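Local atomic coordinates of protelomerase (Agrobacterium tumefaciens, PDB entry 4F41), a protein that probably resolves replicated telomere junctions of linear DNA into covalently closed hairpin ends by cutting and rejoining strands. Residues N113-L118 / S303-T308; S177-G182 / G195-I200; H266-V271 / A288-H293. The protein carries 1 engineered substitution. All coordinates share one frame; numbering follows the deposited sequence.

How the interactions relate
Interaction 3 sits between the other two: its centre is about 14 Å from that of interaction 1 and about 13 Å from that of interaction 2, while the centres of interactions 1 and 2 are about 27 Å apart and their nearest atoms about 10 Å. It touches both. Toward interaction 1, Thr306 OG1 comes within 3.0 Å of His266 ND1, a probable hydrogen bond; toward interaction 2, Tyr198 OH packs 3.3 Å from Gly292 CA. Bound DNA lies along interactions 1 and 3, with nucleotide DA13 of chain B reached by both and DC15 of chain B by residues 292-293. Interaction 2 stands back, about 7 Å from the nucleic acid at its nearest atom.

Interaction 1 of 3, residues N113-L118 / S303-T308; sequences NKHGAL and SYMTYT. With nucleotides of chain B.
Leu118 lies over the backbone of residues 305-308 and can be traced outward. Its CB is 3.9 Å from Thr308 CG2, where the two side chains cross at about a right angle. With chi1 at -76°, CG stands anti to the carbonyl carbon and the two methyls divide the surface: CD1 meets Tyr307 O and Thr308 CB, whereas CD2 comes 3.5 Å from Met305 O and 3.6 Å from Thr306 O. The leucine thus spans three successive carbonyl oxygens. Four residues earlier, on the last turn of helix 97-116, Lys114 runs alongside Thr306. Its chain bends at chi3 (-55°), CD lies 3.7 Å from Thr306 CG2, and NZ reaches Ser303 O in a weak 3.2 Å hydrogen bond. His115 crosses Met305 obliquely, with NE2 3.9 Å from Met305 CB and the sulfur SD 4.7 Å from the ring centroid; the polar partner of that nitrogen is Leu302 O. Thr306 turns OG1 away from the lysine, over the face of the Tyr307 ring, its polar partner being His266. The helix therefore ends against a segment that leads from the DNA, where Ser303 packs on DA13 of chain B, through an inverse gamma turn centred on Met305, into strand 307-308, the parallel partner of strand 119-120 in a two-stranded sheet beside the bound DNA.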
loop_
_atom_site.group_PDB
_atom_site.type_symbol
_atom_site.label_atom_id
_atom_site.label_comp_id
_atom_site.label_asym_id
_atom_site.label_seq_id
_atom_site.Cartn_x
_atom_site.Cartn_y
_atom_site.Cartn_z
ATOM N N ASN A 113 5.048 -0.494 20.560
ATOM C CA ASN A 113 5.455 -1.851 20.904
ATOM C C ASN A 113 6.487 -2.408 19.930
ATOM O O ASN A 113 7.425 -3.095 20.335
ATOM C CB ASN A 113 4.241 -2.781 20.984
ATOM C CG ASN A 113 3.345 -2.468 22.164
ATOM O OD1 ASN A 113 3.783 -1.878 23.152
ATOM N ND2 ASN A 113 2.082 -2.868 22.071
ATOM N N LYS A 114 6.316 -2.102 18.647
ATOM C CA LYS A 114 7.264 -2.542 17.628
ATOM C C LYS A 114 8.632 -1.899 17.825
ATOM O O LYS A 114 9.662 -2.557 17.681
ATOM C CB LYS A 114 6.741 -2.240 16.223
ATOM C CG LYS A 114 5.537 -3.069 15.813
ATOM C CD LYS A 114 5.236 -2.897 14.335
ATOM C CE LYS A 114 5.048 -1.432 13.977
ATOM N NZ LYS A 114 4.843 -1.241 12.515
ATOM N N HIS A 115 8.639 -0.610 18.154
ATOM C CA HIS A 115 9.891 0.090 18.416
ATOM C C HIS A 115 10.545 -0.409 19.700
ATOM O O HIS A 115 11.764 -0.333 19.858
ATOM C CB HIS A 115 9.669 1.601 18.493
ATOM C CG HIS A 115 9.439 2.248 17.161
ATOM N ND1 HIS A 115 10.009 3.452 16.812
ATOM C CD2 HIS A 115 8.699 1.858 16.097
ATOM C CE1 HIS A 115 9.632 3.776 15.588
ATOM N NE2 HIS A 115 8.836 2.827 15.132
ATOM N N GLY A 116 9.728 -0.920 20.614
ATOM C CA GLY A 116 10.229 -1.442 21.873
ATOM C C GLY A 116 10.782 -2.848 21.752
ATOM O O GLY A 116 11.523 -3.310 22.620
ATOM N N ALA A 117 10.421 -3.532 20.671
ATOM C CA ALA A 117 10.853 -4.908 20.453
ATOM C C ALA A 117 11.128 -5.176 18.974
ATOM O O ALA A 117 10.323 -5.799 18.284
ATOM C CB ALA A 117 9.808 -5.881 20.988
ATOM N N LEU A 118 12.273 -4.695 18.495
ATOM C CA LEU A 118 12.665 -4.870 17.100
ATOM C C LEU A 118 12.915 -6.337 16.752
ATOM O O LEU A 118 13.333 -7.122 17.600
ATOM C CB LEU A 118 13.897 -4.020 16.766
ATOM C CG LEU A 118 13.677 -2.521 16.570
ATOM C CD1 LEU A 118 14.962 -1.826 16.130
ATOM C CD2 LEU A 118 12.565 -2.263 15.568
ATOM N N SER A 303 6.420 3.756 11.197
ATOM C CA SER A 303 5.734 2.495 10.935
ATOM C C SER A 303 6.613 1.487 10.195
ATOM O O SER A 303 6.284 0.304 10.124
ATOM C CB SER A 303 4.450 2.742 10.139
ATOM O OG SER A 303 3.581 3.625 10.828
ATOM N N TYR A 304 7.728 1.959 9.646
ATOM C CA TYR A 304 8.600 1.109 8.841
ATOM C C TYR A 304 9.772 0.542 9.636
ATOM O O TYR A 304 10.456 -0.375 9.182
ATOM C CB TYR A 304 9.110 1.872 7.616
ATOM C CG TYR A 304 8.035 2.146 6.591
ATOM C CD1 TYR A 304 7.850 1.297 5.508
ATOM C CD2 TYR A 304 7.197 3.246 6.711
ATOM C CE1 TYR A 304 6.866 1.540 4.569
ATOM C CE2 TYR A 304 6.212 3.498 5.778
ATOM C CZ TYR A 304 6.049 2.641 4.710
ATOM O OH TYR A 304 5.066 2.889 3.779
ATOM N N MET A 305 9.997 1.089 10.824
ATOM C CA MET A 305 11.075 0.617 11.682
ATOM C C MET A 305 10.628 -0.603 12.480
ATOM O O MET A 305 10.273 -0.498 13.655
ATOM C CB MET A 305 11.539 1.738 12.611
ATOM C CG MET A 305 12.036 2.963 11.863
ATOM S SD MET A 305 12.441 4.355 12.929
ATOM C CE MET A 305 13.001 5.543 11.711
ATOM N N THR A 306 10.643 -1.761 11.829
ATOM C CA THR A 306 10.198 -3.001 12.454
ATOM C C THR A 306 11.340 -4.000 12.614
ATOM O O THR A 306 11.293 -4.869 13.484
ATOM C CB THR A 306 9.061 -3.661 11.647
ATOM O OG1 THR A 306 9.489 -3.867 10.295
ATOM C CG2 THR A 306 7.825 -2.777 11.650
ATOM N N TYR A 307 12.364 -3.873 11.775
ATOM C CA TYR A 307 13.491 -4.798 11.811
ATOM C C TYR A 307 14.771 -4.149 12.323
ATOM O O TYR A 307 14.846 -2.932 12.496
ATOM C CB TYR A 307 13.763 -5.384 10.422
ATOM C CG TYR A 307 12.557 -5.982 9.737
ATOM C CD1 TYR A 307 11.874 -7.053 10.294
ATOM C CD2 TYR A 307 12.117 -5.487 8.516
ATOM C CE1 TYR A 307 10.775 -7.605 9.663
ATOM C CE2 TYR A 307 11.021 -6.032 7.878
ATOM C CZ TYR A 307 10.354 -7.089 8.453
ATOM O OH TYR A 307 9.262 -7.633 7.817
ATOM N N THR A 308 15.776 -4.984 12.562
ATOM C CA THR A 308 17.126 -4.518 12.851
ATOM C C THR A 308 18.136 -5.489 12.246
ATOM O O THR A 308 17.980 -6.707 12.347
ATOM C CB THR A 308 17.378 -4.342 14.366
ATOM O OG1 THR A 308 18.739 -3.951 14.584
ATOM C CG2 THR A 308 17.093 -5.631 15.126
ATOM P P DA B 13 2.407 -1.065 8.335
ATOM O OP1 DA B 13 3.450 -2.110 8.436
ATOM O OP2 DA B 13 2.220 -0.106 9.446
ATOM O "O5'" DA B 13 2.647 -0.228 6.993
ATOM C "C5'" DA B 13 1.521 0.233 6.257
ATOM C "C4'" DA B 13 1.728 1.649 5.753
ATOM O "O4'" DA B 13 0.459 2.350 5.773
ATOM C "C3'" DA B 13 2.652 2.512 6.598
ATOM O "O3'" DA B 13 3.142 3.584 5.810
ATOM C "C2'" DA B 13 1.690 3.018 7.665
ATOM C "C1'" DA B 13 0.472 3.323 6.801
ATOM N N9 DA B 13 -0.798 3.253 7.516
ATOM C C8 DA B 13 -1.045 2.673 8.729
ATOM N N7 DA B 13 -2.296 2.771 9.117
ATOM C C5 DA B 13 -2.911 3.463 8.086
ATOM C C6 DA B 13 -4.238 3.892 7.878
ATOM N N6 DA B 13 -5.237 3.679 8.742
ATOM N N1 DA B 13 -4.504 4.557 6.737
ATOM C C2 DA B 13 -3.515 4.778 5.865
ATOM N N3 DA B 13 -2.235 4.426 5.948
ATOM C C4 DA B 13 -2.000 3.766 7.091
#

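Interaction 2 of 3, residues S177-G182 / G195-I200; sequences SILFNG and GITYEI
Phe180 and Tyr198 form the tightest part of this strand pairing, side by side and pointing the same way from the sheet. Phe180 CD2 is 3.5 Å from Tyr198 CE2, and the tyrosine OH meets the phenylalanine at its edge, near the ring plane; the planes stand at 86°. Tyr198 gets there by a chi1 of 65°, which puts CG between its backbone N and carbonyl carbon. On the same buried face Ile200 CD1 presses on Phe180 CB at 3.6 Å, and its CG1 lies 3.7 Å from CG1 of Ile178. Arg153 makes a cation-pi contact with Phe180, Lys193 another with Tyr198, and the tyrosine hydroxyl bonds Gln183.

The backbone evidence is an antiparallel ladder: Ile178 and Ile200 are a hydrogen-bonded pair, as are Phe180 and Tyr198, with Leu179 and Glu199 the non-hydrogen-bonded pair between them. The Ile200 N to Ile178 O bond is 2.9 Å long. Strand 198-201 is an outermost strand of the four-stranded antiparallel sheet, paired with 177-180; the connection, residues 181-197, holds no helix or strand.

The opposite face, bearing Leu179 and Glu199, is looser and partly exposed. Leu179 CD2 touches Glu199 CB at 3.8 Å, and the extended glutamate carries OE2 to Ser177 OG, whose 2.7 Å hydrogen bond meets the carboxylate 35° out of its plane; that hydroxyl is also hydrogen-bonded to Ser174, its stronger partner. At Asn181 and Thr197 the bonding weakens, Thr197 OG1 giving Asn181 OD1 only a weak bond of 3.3 Å, and the chains diverge toward Gly182 and Gly195. A water modelled between Gly182 N and Ile196 O is a doubtful bridge, being too close to the glycine.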
loop_
_atom_site.group_PDB
_atom_site.type_symbol
_atom_site.label_atom_id
_atom_site.label_comp_id
_atom_site.label_asym_id
_atom_site.label_seq_id
_atom_site.Cartn_x
_atom_site.Cartn_y
_atom_site.Cartn_z
ATOM N N SER A 177 21.310 4.121 -7.818
ATOM C CA SER A 177 20.093 4.918 -7.709
ATOM C C SER A 177 19.385 5.084 -9.049
ATOM O O SER A 177 20.026 5.255 -10.087
ATOM C CB SER A 177 20.393 6.290 -7.100
ATOM O OG SER A 177 21.172 7.083 -7.979
ATOM N N ILE A 178 18.058 5.031 -9.015
ATOM C CA ILE A 178 17.247 5.246 -10.206
ATOM C C ILE A 178 16.204 6.319 -9.927
ATOM O O ILE A 178 16.080 6.792 -8.799
ATOM C CB ILE A 178 16.528 3.956 -10.648
ATOM C CG1 ILE A 178 15.496 3.531 -9.601
ATOM C CG2 ILE A 178 17.532 2.839 -10.901
ATOM C CD1 ILE A 178 14.746 2.268 -9.960
ATOM N N LEU A 179 15.457 6.706 -10.954
ATOM C CA LEU A 179 14.375 7.667 -10.779
ATOM C C LEU A 179 13.034 6.945 -10.725
ATOM O O LEU A 179 12.806 5.987 -11.463
ATOM C CB LEU A 179 14.381 8.705 -11.902
ATOM C CG LEU A 179 15.644 9.558 -12.032
ATOM C CD1 LEU A 179 15.463 10.629 -13.098
ATOM C CD2 LEU A 179 16.013 10.183 -10.695
ATOM N N PHE A 180 12.151 7.407 -9.847
ATOM C CA PHE A 180 10.856 6.763 -9.661
ATOM C C PHE A 180 9.692 7.736 -9.807
ATOM O O PHE A 180 9.740 8.860 -9.309
ATOM C CB PHE A 180 10.794 6.072 -8.296
ATOM C CG PHE A 180 9.406 5.674 -7.878
ATOM C CD1 PHE A 180 8.751 4.629 -8.509
ATOM C CD2 PHE A 180 8.759 6.342 -6.852
ATOM C CE1 PHE A 180 7.475 4.261 -8.128
ATOM C CE2 PHE A 180 7.483 5.978 -6.466
ATOM C CZ PHE A 180 6.839 4.936 -7.104
ATOM N N ASN A 181 8.648 7.290 -10.498
ATOM C CA ASN A 181 7.423 8.069 -10.636
ATOM C C ASN A 181 6.198 7.164 -10.607
ATOM O O ASN A 181 6.142 6.155 -11.312
ATOM C CB ASN A 181 7.445 8.895 -11.923
ATOM C CG ASN A 181 6.219 9.775 -12.069
ATOM O OD1 ASN A 181 6.170 10.883 -11.534
ATOM N ND2 ASN A 181 5.221 9.287 -12.796
ATOM N N GLY A 182 5.219 7.528 -9.787
ATOM C CA GLY A 182 4.024 6.721 -9.625
ATOM C C GLY A 182 3.779 6.390 -8.168
ATOM O O GLY A 182 3.393 5.272 -7.828
ATOM N N GLY A 195 2.820 12.522 -8.949
ATOM C CA GLY A 195 3.288 12.942 -10.256
ATOM C C GLY A 195 4.679 13.537 -10.195
ATOM O O GLY A 195 5.108 14.240 -11.110
ATOM N N ILE A 196 5.389 13.251 -9.108
ATOM C CA ILE A 196 6.739 13.764 -8.917
ATOM C C ILE A 196 7.778 12.668 -9.126
ATOM O O ILE A 196 7.708 11.605 -8.507
ATOM C CB ILE A 196 6.922 14.359 -7.507
ATOM C CG1 ILE A 196 5.878 15.446 -7.245
ATOM C CG2 ILE A 196 8.327 14.914 -7.341
ATOM C CD1 ILE A 196 5.991 16.635 -8.170
ATOM N N THR A 197 8.739 12.931 -10.005
ATOM C CA THR A 197 9.827 11.993 -10.250
ATOM C C THR A 197 10.999 12.293 -9.325
ATOM O O THR A 197 11.710 13.281 -9.510
ATOM C CB THR A 197 10.304 12.049 -11.713
ATOM O OG1 THR A 197 9.219 11.710 -12.585
ATOM C CG2 THR A 197 11.452 11.076 -11.937
ATOM N N TYR A 198 11.194 11.441 -8.325
ATOM C CA TYR A 198 12.276 11.631 -7.365
ATOM C C TYR A 198 13.242 10.448 -7.358
ATOM O O TYR A 198 12.883 9.337 -7.747
ATOM C CB TYR A 198 11.723 11.900 -5.960
ATOM C CG TYR A 198 10.957 10.747 -5.345
ATOM C CD1 TYR A 198 11.527 9.966 -4.348
ATOM C CD2 TYR A 198 9.664 10.448 -5.752
ATOM C CE1 TYR A 198 10.832 8.918 -3.777
ATOM C CE2 TYR A 198 8.962 9.398 -5.189
ATOM C CZ TYR A 198 9.552 8.636 -4.201
ATOM O OH TYR A 198 8.859 7.591 -3.637
ATOM N N GLU A 199 14.469 10.700 -6.914
ATOM C CA GLU A 199 15.528 9.698 -6.963
ATOM C C GLU A 199 15.487 8.754 -5.764
ATOM O O GLU A 199 15.416 9.194 -4.615
ATOM C CB GLU A 199 16.893 10.385 -7.050
ATOM C CG GLU A 199 18.046 9.456 -7.391
ATOM C CD GLU A 199 19.359 10.200 -7.547
ATOM O OE1 GLU A 199 19.467 11.329 -7.026
ATOM O OE2 GLU A 199 20.278 9.657 -8.194
ATOM N N ILE A 200 15.531 7.455 -6.041
ATOM C CA ILE A 200 15.538 6.437 -4.996
ATOM C C ILE A 200 16.753 5.524 -5.126
ATOM O O ILE A 200 17.239 5.282 -6.233
ATOM C CB ILE A 200 14.258 5.575 -5.031
ATOM C CG1 ILE A 200 14.134 4.850 -6.373
ATOM C CG2 ILE A 200 13.033 6.428 -4.769
ATOM C CD1 ILE A 200 12.994 3.858 -6.428
HETATM O O HOH W 1 5.378 9.394 -8.156
#

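Interaction 3 of 3, residues H266-V271 / A288-H293; sequences HLYAEV and AAILGH. With nucleotides of chain B.
Two first torsions bring Ile290 and Tyr268 together. At 158°, chi1 of Tyr268 places the ring anti to its backbone N and beside its carbonyl carbon; at 65°, chi1 of Ile290 sets CG1 between backbone N and carbonyl carbon, from where CD1 extends across to the facing helix. That methyl is the hub of the contact, 4.1 Å from Tyr268 CE2 and also 4.1 Å from Ala269 CA. Leu291 adds a second branch: its CD1 lies 4.2 Å from Ala269 CB and comes up at the edge of the tyrosine ring, near its plane. All four residues are buried, yet the summed area of 161 Å² and the spacing of these carbons show a modest, purely apolar join.

Polar atoms at its border are satisfied elsewhere: Tyr268 OH bonds Pro201 O, Ile290 O accepts from Arg153, and Leu291 O from Gln183. Beyond the apolar patch the segments face DNA. CE1 and NE2 of His266 are both 3.2 Å from OP1 of DA13 of chain B, a close approach and not a hydrogen bond by its geometry, while His293 C lies 3.6 Å from OP2 of DC15 of chain B. Gly292, with phi 78°, turns the chain out of its helix. Helix 263-275 is thus set against the end of helix 283-290, with Leu267 packed on helix 124-133 and on Tyr307 of strand 307-308, and a Glu270-Lys283 salt bridge as a further tie between the two helices.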
loop_
_atom_site.group_PDB
_atom_site.type_symbol
_atom_site.label_atom_id
_atom_site.label_comp_id
_atom_site.label_asym_id
_atom_site.label_seq_id
_atom_site.Cartn_x
_atom_site.Cartn_y
_atom_site.Cartn_z
ATOM N N HIS A 266 9.791 -2.479 4.101
ATOM C CA HIS A 266 10.387 -2.187 5.404
ATOM C C HIS A 266 11.879 -2.490 5.388
ATOM O O HIS A 266 12.705 -1.567 5.413
ATOM C CB HIS A 266 9.720 -3.019 6.501
ATOM C CG HIS A 266 8.349 -2.550 6.873
ATOM N ND1 HIS A 266 7.853 -2.650 8.157
ATOM C CD2 HIS A 266 7.365 -1.983 6.135
ATOM C CE1 HIS A 266 6.630 -2.158 8.194
ATOM N NE2 HIS A 266 6.308 -1.747 6.980
ATOM N N LEU A 267 12.200 -3.783 5.317
ATOM C CA LEU A 267 13.570 -4.263 5.175
ATOM C C LEU A 267 14.390 -3.369 4.253
ATOM O O LEU A 267 15.457 -2.905 4.649
ATOM C CB LEU A 267 13.590 -5.708 4.670
ATOM C CG LEU A 267 14.968 -6.365 4.538
ATOM C CD1 LEU A 267 15.703 -6.341 5.866
ATOM C CD2 LEU A 267 14.845 -7.790 4.034
ATOM N N TYR A 268 13.863 -3.094 3.057
ATOM C CA TYR A 268 14.556 -2.262 2.070
ATOM C C TYR A 268 15.083 -1.008 2.741
ATOM O O TYR A 268 16.300 -0.818 2.842
ATOM C CB TYR A 268 13.627 -1.914 0.900
ATOM C CG TYR A 268 14.009 -0.687 0.093
ATOM C CD1 TYR A 268 14.941 -0.764 -0.936
ATOM C CD2 TYR A 268 13.405 0.545 0.335
ATOM C CE1 TYR A 268 15.278 0.355 -1.682
ATOM C CE2 TYR A 268 13.738 1.665 -0.406
ATOM C CZ TYR A 268 14.674 1.564 -1.412
ATOM O OH TYR A 268 15.009 2.674 -2.154
ATOM N N ALA A 269 14.152 -0.208 3.258
ATOM C CA ALA A 269 14.473 1.031 3.952
ATOM C C ALA A 269 15.639 0.814 4.905
ATOM O O ALA A 269 16.647 1.525 4.838
ATOM C CB ALA A 269 13.261 1.555 4.692
ATOM N N GLU A 270 15.509 -0.202 5.757
ATOM C CA GLU A 270 16.535 -0.514 6.744
ATOM C C GLU A 270 17.904 -0.592 6.082
ATOM O O GLU A 270 18.797 0.193 6.408
ATOM C CB GLU A 270 16.223 -1.827 7.470
ATOM C CG GLU A 270 17.015 -2.034 8.750
ATOM C CD GLU A 270 16.598 -1.076 9.849
ATOM O OE1 GLU A 270 15.407 -0.699 9.887
ATOM O OE2 GLU A 270 17.460 -0.696 10.671
ATOM N N VAL A 271 18.058 -1.492 5.113
ATOM C CA VAL A 271 19.374 -1.666 4.511
ATOM C C VAL A 271 19.719 -0.447 3.661
ATOM O O VAL A 271 20.892 -0.106 3.497
ATOM C CB VAL A 271 19.515 -2.996 3.716
ATOM C CG1 VAL A 271 18.388 -3.957 4.061
ATOM C CG2 VAL A 271 19.580 -2.742 2.219
ATOM N N ALA A 288 11.659 8.833 5.256
ATOM C CA ALA A 288 10.638 9.688 4.662
ATOM C C ALA A 288 11.066 10.216 3.295
ATOM O O ALA A 288 10.229 10.605 2.481
ATOM C CB ALA A 288 10.306 10.842 5.597
ATOM N N ALA A 289 12.372 10.225 3.049
ATOM C CA ALA A 289 12.906 10.703 1.779
ATOM C C ALA A 289 12.824 9.636 0.693
ATOM O O ALA A 289 12.340 9.896 -0.410
ATOM C CB ALA A 289 14.342 11.177 1.951
ATOM N N ILE A 290 13.294 8.432 1.009
ATOM C CA ILE A 290 13.361 7.361 0.018
ATOM C C ILE A 290 12.036 6.619 -0.157
ATOM O O ILE A 290 11.884 5.820 -1.080
ATOM C CB ILE A 290 14.470 6.346 0.354
ATOM C CG1 ILE A 290 14.148 5.612 1.657
ATOM C CG2 ILE A 290 15.818 7.043 0.448
ATOM C CD1 ILE A 290 15.181 4.584 2.049
ATOM N N LEU A 291 11.081 6.882 0.731
ATOM C CA LEU A 291 9.768 6.248 0.645
ATOM C C LEU A 291 8.761 7.158 -0.055
ATOM O O LEU A 291 7.687 6.714 -0.460
ATOM C CB LEU A 291 9.257 5.857 2.035
ATOM C CG LEU A 291 9.543 4.438 2.538
ATOM C CD1 LEU A 291 10.959 3.996 2.211
ATOM C CD2 LEU A 291 9.297 4.353 4.036
ATOM N N GLY A 292 9.119 8.429 -0.194
ATOM C CA GLY A 292 8.274 9.392 -0.879
ATOM C C GLY A 292 7.113 9.870 -0.029
ATOM O O GLY A 292 6.002 10.048 -0.527
ATOM N N HIS A 293 7.373 10.084 1.256
ATOM C CA HIS A 293 6.334 10.523 2.182
ATOM C C HIS A 293 5.972 11.992 1.996
ATOM O O HIS A 293 6.624 12.714 1.240
ATOM C CB HIS A 293 6.760 10.269 3.627
ATOM C CG HIS A 293 6.786 8.821 4.008
ATOM N ND1 HIS A 293 7.343 8.371 5.180
ATOM C CD2 HIS A 293 6.316 7.724 3.363
ATOM C CE1 HIS A 293 7.222 7.054 5.247
ATOM N NE2 HIS A 293 6.602 6.641 4.159
ATOM P P DC B 15 1.885 10.457 2.153
ATOM O OP1 DC B 15 2.261 10.580 0.727
ATOM O OP2 DC B 15 2.914 10.645 3.201
ATOM O "O5'" DC B 15 0.683 11.468 2.458
ATOM C "C5'" DC B 15 -0.470 11.447 1.624
ATOM C "C4'" DC B 15 -1.659 12.130 2.278
ATOM O "O4'" DC B 15 -2.067 11.392 3.461
ATOM C "C3'" DC B 15 -1.427 13.569 2.739
ATOM O "O3'" DC B 15 -2.551 14.371 2.389
ATOM C "C2'" DC B 15 -1.311 13.418 4.252
ATOM C "C1'" DC B 15 -2.364 12.341 4.460
ATOM N N1 DC B 15 -2.321 11.714 5.806
ATOM C C2 DC B 15 -3.511 11.269 6.392
ATOM O O2 DC B 15 -4.572 11.398 5.770
ATOM N N3 DC B 15 -3.462 10.704 7.623
ATOM C C4 DC B 15 -2.296 10.584 8.257
ATOM N N4 DC B 15 -2.298 10.022 9.470
ATOM C C5 DC B 15 -1.073 11.036 7.677
ATOM C C6 DC B 15 -1.132 11.591 6.463
ATOM P P DA B 13 2.407 -1.065 8.335
ATOM O OP1 DA B 13 3.450 -2.110 8.436
ATOM O OP2 DA B 13 2.220 -0.106 9.446
ATOM O "O5'" DA B 13 2.647 -0.228 6.993
ATOM C "C5'" DA B 13 1.521 0.233 6.257
ATOM C "C4'" DA B 13 1.728 1.649 5.753
ATOM O "O4'" DA B 13 0.459 2.350 5.773
ATOM C "C3'" DA B 13 2.652 2.512 6.598
ATOM O "O3'" DA B 13 3.142 3.584 5.810
ATOM C "C2'" DA B 13 1.690 3.018 7.665
ATOM C "C1'" DA B 13 0.472 3.323 6.801
ATOM N N9 DA B 13 -0.798 3.253 7.516
ATOM C C8 DA B 13 -1.045 2.673 8.729
ATOM N N7 DA B 13 -2.296 2.771 9.117
ATOM C C5 DA B 13 -2.911 3.463 8.086
ATOM C C6 DA B 13 -4.238 3.892 7.878
ATOM N N6 DA B 13 -5.237 3.679 8.742
ATOM N N1 DA B 13 -4.504 4.557 6.737
ATOM C C2 DA B 13 -3.515 4.778 5.865
ATOM N N3 DA B 13 -2.235 4.426 5.948
ATOM C C4 DA B 13 -2.000 3.766 7.091
#